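PDB 1YZV: ribonuclease mar1, putative from Trypanosoma cruzi, which is of unknown function but belongs to the isochorismatase superfamily, whose members are mostly hydrolases. Local coordinates for the interface of chains A and B. Coordinates in Å, arbitrary orientation; residue numbers count along the deposited sequence, not the author numbering. Chains: chain A/B, Hypothetical protein.

The interface of chains A and B. Residues chain A 175, 178-179, 182-183, 189; chain B 94, 121-122, 126.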
ATOM      1  N   SER A 175     -13.081  -3.948 -14.389  1.00 20.18           N
ATOM      2  CA  SER A 175     -11.777  -4.473 -14.663  1.00 21.45           C
ATOM      3  C   SER A 175     -11.829  -5.981 -14.762  1.00 21.54           C
ATOM      4  O   SER A 175     -11.321  -6.537 -15.734  1.00 21.39           O
ATOM      5  CB  SER A 175     -10.796  -4.057 -13.599  1.00 20.57           C
ATOM      6  OG  SER A 175      -9.476  -4.323 -13.999  1.00 19.55           O
ATOM      7  N   MET A 178     -13.404  -7.229 -18.095  1.00 21.35           N
ATOM      8  CA  MET A 178     -12.497  -7.063 -19.235  1.00 21.55           C
ATOM      9  C   MET A 178     -11.249  -7.954 -19.111  1.00 22.35           C
ATOM     10  O   MET A 178     -10.717  -8.403 -20.126  1.00 22.57           O
ATOM     11  CB  MET A 178     -12.131  -5.578 -19.390  1.00 20.97           C
ATOM     12  CG  MET A 178     -13.349  -4.693 -19.664  1.00 26.36           C
ATOM     13  SD  MET A 178     -14.099  -5.100 -21.233  1.00 30.24           S
ATOM     14  CE  MET A 178     -15.373  -6.302 -20.830  1.00 48.23           C
ATOM     15  N   GLN A 179     -10.887  -8.321 -17.874  1.00 21.42           N
ATOM     16  CA  GLN A 179      -9.880  -9.381 -17.622  1.00 22.68           C
ATOM     17  C   GLN A 179     -10.286 -10.762 -18.140  1.00 22.29           C
ATOM     18  O   GLN A 179      -9.456 -11.507 -18.691  1.00 20.21           O
ATOM     19  CB  GLN A 179      -9.528  -9.512 -16.129  1.00 20.92           C
ATOM     20  CG  GLN A 179      -8.670  -8.381 -15.598  1.00 22.95           C
ATOM     21  CD  GLN A 179      -8.624  -8.380 -14.054  1.00 23.13           C
ATOM     22  OE1 GLN A 179      -8.426  -9.413 -13.458  1.00 25.33           O
ATOM     23  NE2 GLN A 179      -8.852  -7.231 -13.443  1.00 23.43           N
ATOM     24  N   LYS A 182     -10.507 -10.127 -22.396  1.00 23.36           N
ATOM     25  CA  LYS A 182      -9.198  -9.825 -23.022  1.00 23.84           C
ATOM     26  C   LYS A 182      -9.135  -9.084 -24.367  1.00 24.08           C
ATOM     27  O   LYS A 182      -8.107  -8.448 -24.652  1.00 21.10           O
ATOM     28  CB  LYS A 182      -8.267 -11.064 -23.067  1.00 27.45           C
ATOM     29  CG  LYS A 182      -8.114 -11.668 -21.643  1.00 27.41           C
ATOM     30  CD  LYS A 182      -6.776 -12.231 -21.312  1.00 30.33           C
ATOM     31  CE  LYS A 182      -6.711 -12.696 -19.800  1.00 29.48           C
ATOM     32  NZ  LYS A 182      -6.859 -11.680 -18.607  1.00 35.02           N
ATOM     33  N   ASP A 183     -10.229  -9.051 -25.117  1.00 22.72           N
ATOM     34  CA  ASP A 183     -10.213  -8.597 -26.486  1.00 22.42           C
ATOM     35  C   ASP A 183     -11.668  -8.283 -26.918  1.00 22.81           C
ATOM     36  O   ASP A 183     -12.585  -9.074 -26.677  1.00 25.19           O
ATOM     37  CB  ASP A 183      -9.519  -9.705 -27.333  1.00 20.44           C
ATOM     38  CG  ASP A 183      -9.243  -9.305 -28.772  1.00 24.82           C
ATOM     39  OD1 ASP A 183     -10.139  -8.745 -29.446  1.00 25.83           O
ATOM     40  OD2 ASP A 183      -8.176  -9.709 -29.282  1.00 29.66           O
ATOM     41  N   PHE A 189     -18.099 -10.455 -26.286  1.00 26.75           N
ATOM     42  CA  PHE A 189     -17.981  -9.034 -25.980  1.00 27.37           C
ATOM     43  C   PHE A 189     -19.259  -8.226 -26.254  1.00 27.82           C
ATOM     44  O   PHE A 189     -19.709  -7.398 -25.418  1.00 25.50           O
ATOM     45  CB  PHE A 189     -16.808  -8.389 -26.714  1.00 26.26           C
ATOM     46  CG  PHE A 189     -16.596  -6.977 -26.327  1.00 28.10           C
ATOM     47  CD1 PHE A 189     -15.950  -6.660 -25.147  1.00 32.38           C
ATOM     48  CD2 PHE A 189     -17.010  -5.943 -27.159  1.00 31.08           C
ATOM     49  CE1 PHE A 189     -15.773  -5.318 -24.773  1.00 31.82           C
ATOM     50  CE2 PHE A 189     -16.854  -4.651 -26.779  1.00 36.00           C
ATOM     51  CZ  PHE A 189     -16.194  -4.338 -25.597  1.00 31.52           C
TER
ATOM     52  N   PHE B  94      -7.088  -5.869 -25.626  1.00 21.98           N
ATOM     53  CA  PHE B  94      -6.999  -4.766 -24.655  1.00 23.15           C
ATOM     54  C   PHE B  94      -5.511  -4.464 -24.396  1.00 23.48           C
ATOM     55  O   PHE B  94      -5.063  -3.323 -24.564  1.00 26.52           O
ATOM     56  CB  PHE B  94      -7.774  -5.071 -23.381  1.00 23.80           C
ATOM     57  CG  PHE B  94      -9.237  -5.286 -23.612  1.00 22.14           C
ATOM     58  CD1 PHE B  94      -9.941  -4.478 -24.490  1.00 25.93           C
ATOM     59  CD2 PHE B  94      -9.892  -6.320 -22.992  1.00 19.13           C
ATOM     60  CE1 PHE B  94     -11.285  -4.710 -24.752  1.00 27.27           C
ATOM     61  CE2 PHE B  94     -11.248  -6.505 -23.143  1.00 19.86           C
ATOM     62  CZ  PHE B  94     -11.944  -5.728 -24.093  1.00 27.29           C
ATOM     63  N   HIS B 121      -7.493   0.567 -15.797  1.00 18.94           N
ATOM     64  CA  HIS B 121      -7.929  -0.729 -15.320  1.00 19.17           C
ATOM     65  C   HIS B 121      -8.198  -1.724 -16.420  1.00 19.49           C
ATOM     66  O   HIS B 121      -8.605  -2.868 -16.159  1.00 20.19           O
ATOM     67  CB  HIS B 121      -9.171  -0.579 -14.435  1.00 21.90           C
ATOM     68  CG  HIS B 121     -10.370  -0.047 -15.151  1.00 17.71           C
ATOM     69  ND1 HIS B 121     -10.376   1.184 -15.764  1.00 22.52           N
ATOM     70  CD2 HIS B 121     -11.596  -0.596 -15.382  1.00 18.91           C
ATOM     71  CE1 HIS B 121     -11.524   1.341 -16.403  1.00 21.00           C
ATOM     72  NE2 HIS B 121     -12.310   0.315 -16.120  1.00 23.03           N
ATOM     73  N   VAL B 122      -8.026  -1.295 -17.663  1.00 21.75           N
ATOM     74  CA  VAL B 122      -8.252  -2.193 -18.813  1.00 21.51           C
ATOM     75  C   VAL B 122      -7.016  -2.358 -19.688  1.00 22.69           C
ATOM     76  O   VAL B 122      -6.130  -3.164 -19.397  1.00 19.18           O
ATOM     77  CB  VAL B 122      -9.508  -1.788 -19.626  1.00 21.62           C
ATOM     78  CG1 VAL B 122      -9.783  -2.780 -20.787  1.00 22.44           C
ATOM     79  CG2 VAL B 122     -10.729  -1.771 -18.695  1.00 23.94           C
ATOM     80  N   GLN B 126      -3.745  -4.576 -18.397  1.00 22.29           N
ATOM     81  CA  GLN B 126      -3.469  -5.774 -19.164  1.00 21.31           C
ATOM     82  C   GLN B 126      -2.143  -5.739 -19.962  1.00 20.35           C
ATOM     83  O   GLN B 126      -1.492  -6.758 -20.126  1.00 22.23           O
ATOM     84  CB  GLN B 126      -4.659  -6.165 -20.076  1.00 19.29           C
ATOM     85  CG  GLN B 126      -5.923  -6.386 -19.250  1.00 19.39           C
ATOM     86  CD  GLN B 126      -7.038  -7.036 -19.972  1.00 23.73           C
ATOM     87  OE1 GLN B 126      -6.827  -7.818 -20.921  1.00 21.53           O
ATOM     88  NE2 GLN B 126      -8.263  -6.737 -19.530  1.00 19.99           N
TER
HETATM   89  O   HOH W   1      -5.722  -8.169 -23.449  1.00 19.42           O
HETATM   90  O   HOH W   2      -9.240  -5.343 -17.289  1.00 21.23           O
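A:Met178 and B:Phe94 form the apolar core of this contact between two copies of an isochorismatase-family protein, where one side of helix 173-181 of chain A and the loop after it lie against the first half of helix 120-133 of chain B and the loop residue B:Phe94. The chains belong to a four-copy deposited assembly, and this pairing may not be the biological one. The A:Met178 chain, bent at chi2 (-64°), brings its thioether sulfur SD to the far rim of the B:Phe94 ring, 3.6 Å from CZ. The ring is sandwiched: A:Asp183 CA sits over the centre of one face, B:Val122 CG1 lies against the other nearer the rim, and A:Phe189 CE1 meets its edge in plane. Both methyls of B:Val122 also touch the A:Met178 chain, CG1 lying 3.9 Å from CB. Behind the side chain, the backbone N of B:Phe94 donates to A:Lys182 O (2.9 Å), a nearly straight bond that anchors the aromatic residue to the loop following the helix.

In contrast to this close apolar packing, the polar side is looser, with water 1 and water 2 filling gaps beside B:Gln126, itself well covered by chain A. Extended beyond CG, B:Gln126 reaches A:Met178 O with its amide NE2 (3.0 Å), coming from above the carbonyl plane rather than along a lone pair. The same NE2 binds water 2, which also joins A:Ser175 O and B:His121 O, while the amide oxygen OE1 is linked through water 1 to A:Lys182 O. That carbonyl therefore takes both a direct bond and a water. Farther along, the A:Ser175 hydroxyl OG, placed anti to its own N (chi1 -168°), donates to a lone pair of B:His121 O at 2.7 Å. A:Gln179 NE2 donates in its amide plane to the same OG (3.0 Å), which would help to fix the hydroxyl's rotation, leaving its own hydrogen for B:His121 O.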